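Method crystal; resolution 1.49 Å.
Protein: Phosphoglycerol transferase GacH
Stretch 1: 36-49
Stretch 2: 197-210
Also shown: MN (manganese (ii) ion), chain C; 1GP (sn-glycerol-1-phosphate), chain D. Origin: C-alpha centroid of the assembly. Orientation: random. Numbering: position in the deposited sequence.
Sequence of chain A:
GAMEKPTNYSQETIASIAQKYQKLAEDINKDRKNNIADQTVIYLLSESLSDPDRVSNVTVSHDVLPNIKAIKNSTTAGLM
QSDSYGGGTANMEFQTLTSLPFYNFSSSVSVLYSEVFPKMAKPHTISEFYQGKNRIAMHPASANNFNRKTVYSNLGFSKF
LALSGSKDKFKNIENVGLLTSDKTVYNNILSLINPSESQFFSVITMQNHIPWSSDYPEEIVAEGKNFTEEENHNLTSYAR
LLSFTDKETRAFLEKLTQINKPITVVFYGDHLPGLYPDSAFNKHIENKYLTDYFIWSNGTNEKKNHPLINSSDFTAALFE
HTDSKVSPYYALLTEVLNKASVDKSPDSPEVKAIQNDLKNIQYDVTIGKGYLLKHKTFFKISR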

# COMPACT_ATOMS: atom_id res chain seq x y z
N ILE A 36 7.78 9.26 -13.91
CA ILE A 36 6.94 9.16 -12.72
C ILE A 36 6.58 10.54 -12.18
O ILE A 36 5.45 10.77 -11.74
N ALA A 37 7.52 11.49 -12.26
CA ALA A 37 7.32 12.84 -11.75
C ALA A 37 6.33 13.65 -12.58
O ALA A 37 5.99 14.77 -12.18
N ASP A 38 5.86 13.12 -13.71
CA ASP A 38 4.79 13.75 -14.48
C ASP A 38 3.41 13.28 -14.04
O ASP A 38 2.40 13.77 -14.55
N GLN A 39 3.33 12.33 -13.11
CA GLN A 39 2.08 11.78 -12.63
C GLN A 39 1.86 12.26 -11.20
O GLN A 39 2.79 12.24 -10.38
N THR A 40 0.63 12.63 -10.88
CA THR A 40 0.21 12.74 -9.49
C THR A 40 -0.23 11.37 -9.02
O THR A 40 -0.95 10.66 -9.73
N VAL A 41 0.25 10.97 -7.86
CA VAL A 41 0.10 9.61 -7.36
C VAL A 41 -0.50 9.67 -5.97
O VAL A 41 -0.05 10.46 -5.13
N ILE A 42 -1.51 8.84 -5.74
CA ILE A 42 -2.22 8.75 -4.47
C ILE A 42 -2.11 7.32 -3.97
O ILE A 42 -2.60 6.40 -4.64
N TYR A 43 -1.46 7.12 -2.83
CA TYR A 43 -1.43 5.82 -2.17
C TYR A 43 -2.54 5.85 -1.13
O TYR A 43 -2.50 6.66 -0.20
N LEU A 44 -3.55 5.00 -1.31
CA LEU A 44 -4.79 5.06 -0.54
C LEU A 44 -4.90 3.75 0.23
O LEU A 44 -5.33 2.73 -0.32
N LEU A 45 -4.47 3.76 1.48
CA LEU A 45 -4.62 2.64 2.40
C LEU A 45 -6.04 2.71 2.94
O LEU A 45 -6.37 3.64 3.68
N SER A 46 -6.87 1.76 2.54
CA SER A 46 -8.28 1.71 2.92
C SER A 46 -8.39 0.75 4.11
O SER A 46 -8.35 -0.47 3.95
N GLU A 47 -8.47 1.32 5.31
CA GLU A 47 -8.37 0.57 6.55
C GLU A 47 -9.32 -0.61 6.57
O GLU A 47 -10.53 -0.46 6.39
N SER A 48 -8.76 -1.78 6.79
CA SER A 48 -9.49 -3.02 7.01
C SER A 48 -10.35 -3.44 5.82
O SER A 48 -11.25 -4.27 5.99
N LEU A 49 -10.10 -2.94 4.62
CA LEU A 49 -10.95 -3.29 3.48
C LEU A 49 -10.58 -4.63 2.85
O LEU A 49 -9.47 -4.81 2.35
N GLU A 197 0.59 21.05 -10.53
CA GLU A 197 1.71 20.41 -9.86
C GLU A 197 1.58 18.90 -9.98
O GLU A 197 0.49 18.36 -10.17
N SER A 198 2.71 18.22 -9.86
CA SER A 198 2.74 16.77 -9.64
C SER A 198 2.86 16.53 -8.15
O SER A 198 3.82 16.98 -7.51
N GLN A 199 1.87 15.82 -7.59
CA GLN A 199 1.76 15.63 -6.16
C GLN A 199 1.80 14.16 -5.79
O GLN A 199 1.39 13.29 -6.57
N PHE A 200 2.30 13.89 -4.59
CA PHE A 200 2.25 12.55 -4.01
C PHE A 200 1.45 12.62 -2.71
O PHE A 200 1.80 13.38 -1.80
N PHE A 201 0.40 11.82 -2.64
CA PHE A 201 -0.44 11.72 -1.45
C PHE A 201 -0.25 10.36 -0.82
O PHE A 201 -0.32 9.34 -1.51
N SER A 202 -0.05 10.34 0.50
CA SER A 202 -0.08 9.11 1.28
C SER A 202 -1.26 9.21 2.23
O SER A 202 -1.23 10.02 3.17
N VAL A 203 -2.28 8.40 2.01
CA VAL A 203 -3.55 8.51 2.72
C VAL A 203 -3.80 7.23 3.49
O VAL A 203 -3.62 6.12 2.96
N ILE A 204 -4.26 7.38 4.73
CA ILE A 204 -4.60 6.26 5.59
C ILE A 204 -5.99 6.53 6.16
O ILE A 204 -6.16 7.43 7.00
N THR A 205 -6.97 5.75 5.73
CA THR A 205 -8.34 6.02 6.17
C THR A 205 -8.55 5.52 7.59
O THR A 205 -7.69 4.87 8.20
N MET A 206 -9.74 5.83 8.13
CA MET A 206 -10.14 5.34 9.44
C MET A 206 -11.56 4.78 9.51
O MET A 206 -11.86 4.09 10.48
N GLN A 207 -12.42 5.06 8.53
CA GLN A 207 -13.84 4.74 8.68
C GLN A 207 -14.07 3.30 9.13
O GLN A 207 -14.88 3.05 10.04
N ASN A 208 -13.41 2.33 8.48
CA ASN A 208 -13.72 0.91 8.68
C ASN A 208 -12.82 0.25 9.72
O ASN A 208 -12.78 -0.98 9.81
N HIS A 209 -12.18 1.05 10.56
CA HIS A 209 -11.45 0.54 11.71
C HIS A 209 -12.41 0.03 12.77
O HIS A 209 -13.46 0.63 13.02
N ILE A 210 -12.03 -1.05 13.44
CA ILE A 210 -12.73 -1.55 14.61
C ILE A 210 -12.89 -0.43 15.63
O ILE A 210 -11.98 0.38 15.79

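Parallel β-strands often deliver catalytic residues from their C-terminal ends, and the pairing of the strand that begins at T40 with strand 200-204 in the phosphoglycerol transferase GacH is a clear example. The strongest polar contacts gather there, around a manganese ion. E47, with chi1 t and chi2 p, points toward the second stretch and chelates the metal, OE1 at 2.2 Å and OE2 at 2.3 Å from MN; O2P of sn-glycerol-1-phosphate also binds MN, at 2.3 Å. The carboxylate is held from a second side by S48 (chi1 m), whose OG donates to E47 OE1 at 2.7 Å. H209 (chi1 t) addresses the same ligand: its NE2 donates to 1GP O4P at 2.9 Å, while its ND1 donates to I210 O at 2.6 Å, so both ring nitrogens act as donors.

Waters extend this network. One donates to E47 OE2 and T205 O and lies 2.8 Å from 1GP O3; another joins S46 OG and E47 O to N208 ND2; a third links S48 OG with I210 N.

Hydroxyl groups secure both ends of the strand pair. T205, with chi1 p, accepts the E47 backbone through N to OG1 at 2.8 Å, just beyond the last rung of the ladder, T205 N to L45 O at 3.0 Å. At the other end, T40 (chi1 m) receives Q199 N on OG1 at 2.9 Å, and S198 (chi1 m) donates from OG to A37 O at 2.7 Å. A water there contacts T40 OG1, E197 O and Q199 OE1.

Between these ends, alternation sorts the side chains onto two faces. V41, Y43, L45, F200, S202 and I204 share one. V41 (t) sets CG1 3.9 Å from CD1 of F200 (t), whose ring turns its edge to the face of Y43 (m), the centroids 5.1 Å apart and the planes at 72°. Farther along, L45 (t, t) brings CD2 to 4.2 Å from CG2 of I204 (chi1 m). S202 (t) covers little of the neighbouring strand, and its OG is hydrogen-bonded elsewhere in the structure.

The other face carries I42, L44, F201 and V203. I42 (m, t) rests CG1 3.8 Å from CD1 of F201 (m), with its CG2 at 4.3 Å from V203 CG2. L44 (t, m) reaches closer, placing CD2 3.6 Å from CG1 of V203 (t) and CD1 3.9 Å from T205 CG2. Apolar packing thus lines both faces of a pairing whose C-terminal end presents the metal ligand.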

# COMPACT_ATOMS: atom_id res chain seq x y z
CB ILE A 36 7.65 8.28 -11.67
CG1 ILE A 36 6.67 7.89 -10.56
CG2 ILE A 36 8.85 9.01 -11.10
CD1 ILE A 36 5.51 7.06 -11.06
CB ALA A 37 8.65 13.58 -11.68
CB ASP A 38 4.94 13.44 -15.98
CG ASP A 38 6.15 14.09 -16.60
OD1 ASP A 38 6.62 15.13 -16.09
OD2 ASP A 38 6.60 13.56 -17.62
CB GLN A 39 2.13 10.25 -12.55
CG GLN A 39 3.10 9.55 -13.47
CD GLN A 39 2.56 9.41 -14.87
OE1 GLN A 39 1.37 9.22 -15.08
NE2 GLN A 39 3.46 9.51 -15.85
CB THR A 40 -0.89 13.78 -9.35
OG1 THR A 40 -0.27 15.08 -9.40
CG2 THR A 40 -1.68 13.63 -8.04
CB VAL A 41 1.46 8.87 -7.36
CG1 VAL A 41 1.32 7.58 -6.61
CG2 VAL A 41 1.92 8.64 -8.82
CB ILE A 42 -3.69 9.15 -4.61
CG1 ILE A 42 -3.83 10.60 -5.10
CG2 ILE A 42 -4.41 8.96 -3.27
CD1 ILE A 42 -5.20 10.93 -5.69
CB TYR A 43 -0.09 5.54 -1.50
CG TYR A 43 1.00 5.00 -2.41
CD1 TYR A 43 0.91 5.13 -3.79
CD2 TYR A 43 2.12 4.38 -1.89
CE1 TYR A 43 1.92 4.65 -4.62
CE2 TYR A 43 3.12 3.90 -2.71
CZ TYR A 43 3.02 4.03 -4.06
OH TYR A 43 4.02 3.54 -4.88
CB LEU A 44 -5.96 5.25 -1.48
CG LEU A 44 -7.28 5.81 -0.93
CD1 LEU A 44 -7.76 4.99 0.25
CD2 LEU A 44 -7.13 7.26 -0.53
CB LEU A 45 -3.57 2.72 3.50
CG LEU A 45 -3.47 1.54 4.47
CD1 LEU A 45 -2.21 1.63 5.33
CD2 LEU A 45 -4.73 1.41 5.36
CB SER A 46 -9.11 1.25 1.73
OG SER A 46 -10.50 1.27 2.04
CB GLU A 47 -8.70 1.54 7.69
CG GLU A 47 -8.77 0.90 9.09
CD GLU A 47 -7.50 0.15 9.44
OE1 GLU A 47 -7.59 -1.08 9.63
OE2 GLU A 47 -6.43 0.78 9.53
CB SER A 48 -10.35 -2.93 8.28
OG SER A 48 -9.54 -2.88 9.43
CB LEU A 49 -10.93 -2.18 2.43
CG LEU A 49 -11.89 -2.47 1.27
CD1 LEU A 49 -12.62 -1.22 0.86
CD2 LEU A 49 -11.16 -3.08 0.08
CB GLU A 197 1.73 20.75 -8.36
CG GLU A 197 1.80 22.23 -8.04
CD GLU A 197 3.14 22.86 -8.34
OE1 GLU A 197 4.19 22.16 -8.31
OE2 GLU A 197 3.17 24.09 -8.61
CB SER A 198 3.92 16.14 -10.38
OG SER A 198 3.71 16.20 -11.78
CB GLN A 199 0.44 16.24 -5.64
CG GLN A 199 0.33 17.73 -5.87
CD GLN A 199 -1.09 18.21 -5.64
OE1 GLN A 199 -2.00 17.81 -6.36
NE2 GLN A 199 -1.28 19.03 -4.62
CB PHE A 200 3.63 11.97 -3.73
CG PHE A 200 3.56 10.63 -3.06
CD1 PHE A 200 3.26 9.51 -3.81
CD2 PHE A 200 3.69 10.51 -1.69
CE1 PHE A 200 3.15 8.28 -3.21
CE2 PHE A 200 3.56 9.28 -1.08
CZ PHE A 200 3.29 8.17 -1.86
CB PHE A 201 -1.92 11.83 -1.83
CG PHE A 201 -2.36 13.21 -2.25
CD1 PHE A 201 -2.15 13.67 -3.55
CD2 PHE A 201 -3.05 14.02 -1.37
CE1 PHE A 201 -2.59 14.92 -3.94
CE2 PHE A 201 -3.51 15.25 -1.75
CZ PHE A 201 -3.27 15.72 -3.04
CB SER A 202 1.20 8.90 2.07
OG SER A 202 1.12 7.65 2.79
CB VAL A 203 -4.68 8.78 1.71
CG1 VAL A 203 -6.00 8.93 2.43
CG2 VAL A 203 -4.39 10.03 0.88
CB ILE A 204 -3.59 6.08 6.73
CG1 ILE A 204 -2.15 5.93 6.20
CG2 ILE A 204 -3.93 4.85 7.58
CD1 ILE A 204 -1.38 7.26 6.16
CB THR A 205 -9.38 5.41 5.24
OG1 THR A 205 -9.37 3.98 5.36
CG2 THR A 205 -9.13 5.82 3.79
CB MET A 206 -10.02 6.46 10.49
CG MET A 206 -8.69 6.55 11.17
SD MET A 206 -8.30 5.05 12.11
CE MET A 206 -8.88 5.45 13.75
CB GLN A 207 -14.57 4.98 7.37
CG GLN A 207 -16.06 4.71 7.47
CD GLN A 207 -16.71 4.76 6.12
OE1 GLN A 207 -16.85 5.83 5.54
NE2 GLN A 207 -17.05 3.59 5.57
CB ASN A 208 -13.72 0.20 7.34
CG ASN A 208 -14.78 0.77 6.43
OD1 ASN A 208 -15.79 1.26 6.93
ND2 ASN A 208 -14.54 0.80 5.12
CB HIS A 209 -10.60 1.66 12.30
CG HIS A 209 -9.50 1.19 13.20
ND1 HIS A 209 -9.73 0.74 14.48
CD2 HIS A 209 -8.16 1.12 13.01
CE1 HIS A 209 -8.58 0.39 15.04
NE2 HIS A 209 -7.62 0.60 14.16
CB ILE A 210 -11.99 -2.78 15.17
CG1 ILE A 210 -12.82 -3.50 16.23
CG2 ILE A 210 -10.62 -2.35 15.73
CD1 ILE A 210 -12.14 -4.77 16.73
MN MN C . -5.36 -1.23 9.81
C3 1GP D . -4.72 4.46 13.65
O3 1GP D . -3.72 3.63 11.58
C2 1GP D . -3.95 3.34 12.97
O2 1GP D . -3.95 5.65 13.78
C1 1GP D . -4.69 2.02 13.11
O1P 1GP D . -3.84 0.93 12.75
O2P 1GP D . -5.41 -1.11 12.06
O3P 1GP D . -3.01 -1.37 13.12
O4P 1GP D . -4.97 -0.52 14.51
P 1GP D . -4.34 -0.58 13.08
O HOH W 1 -1.87 17.23 -9.05
O HOH W 2 -11.74 0.85 4.37
O HOH W 3 -6.03 3.35 10.04
O HOH W 4 -9.89 -2.65 12.27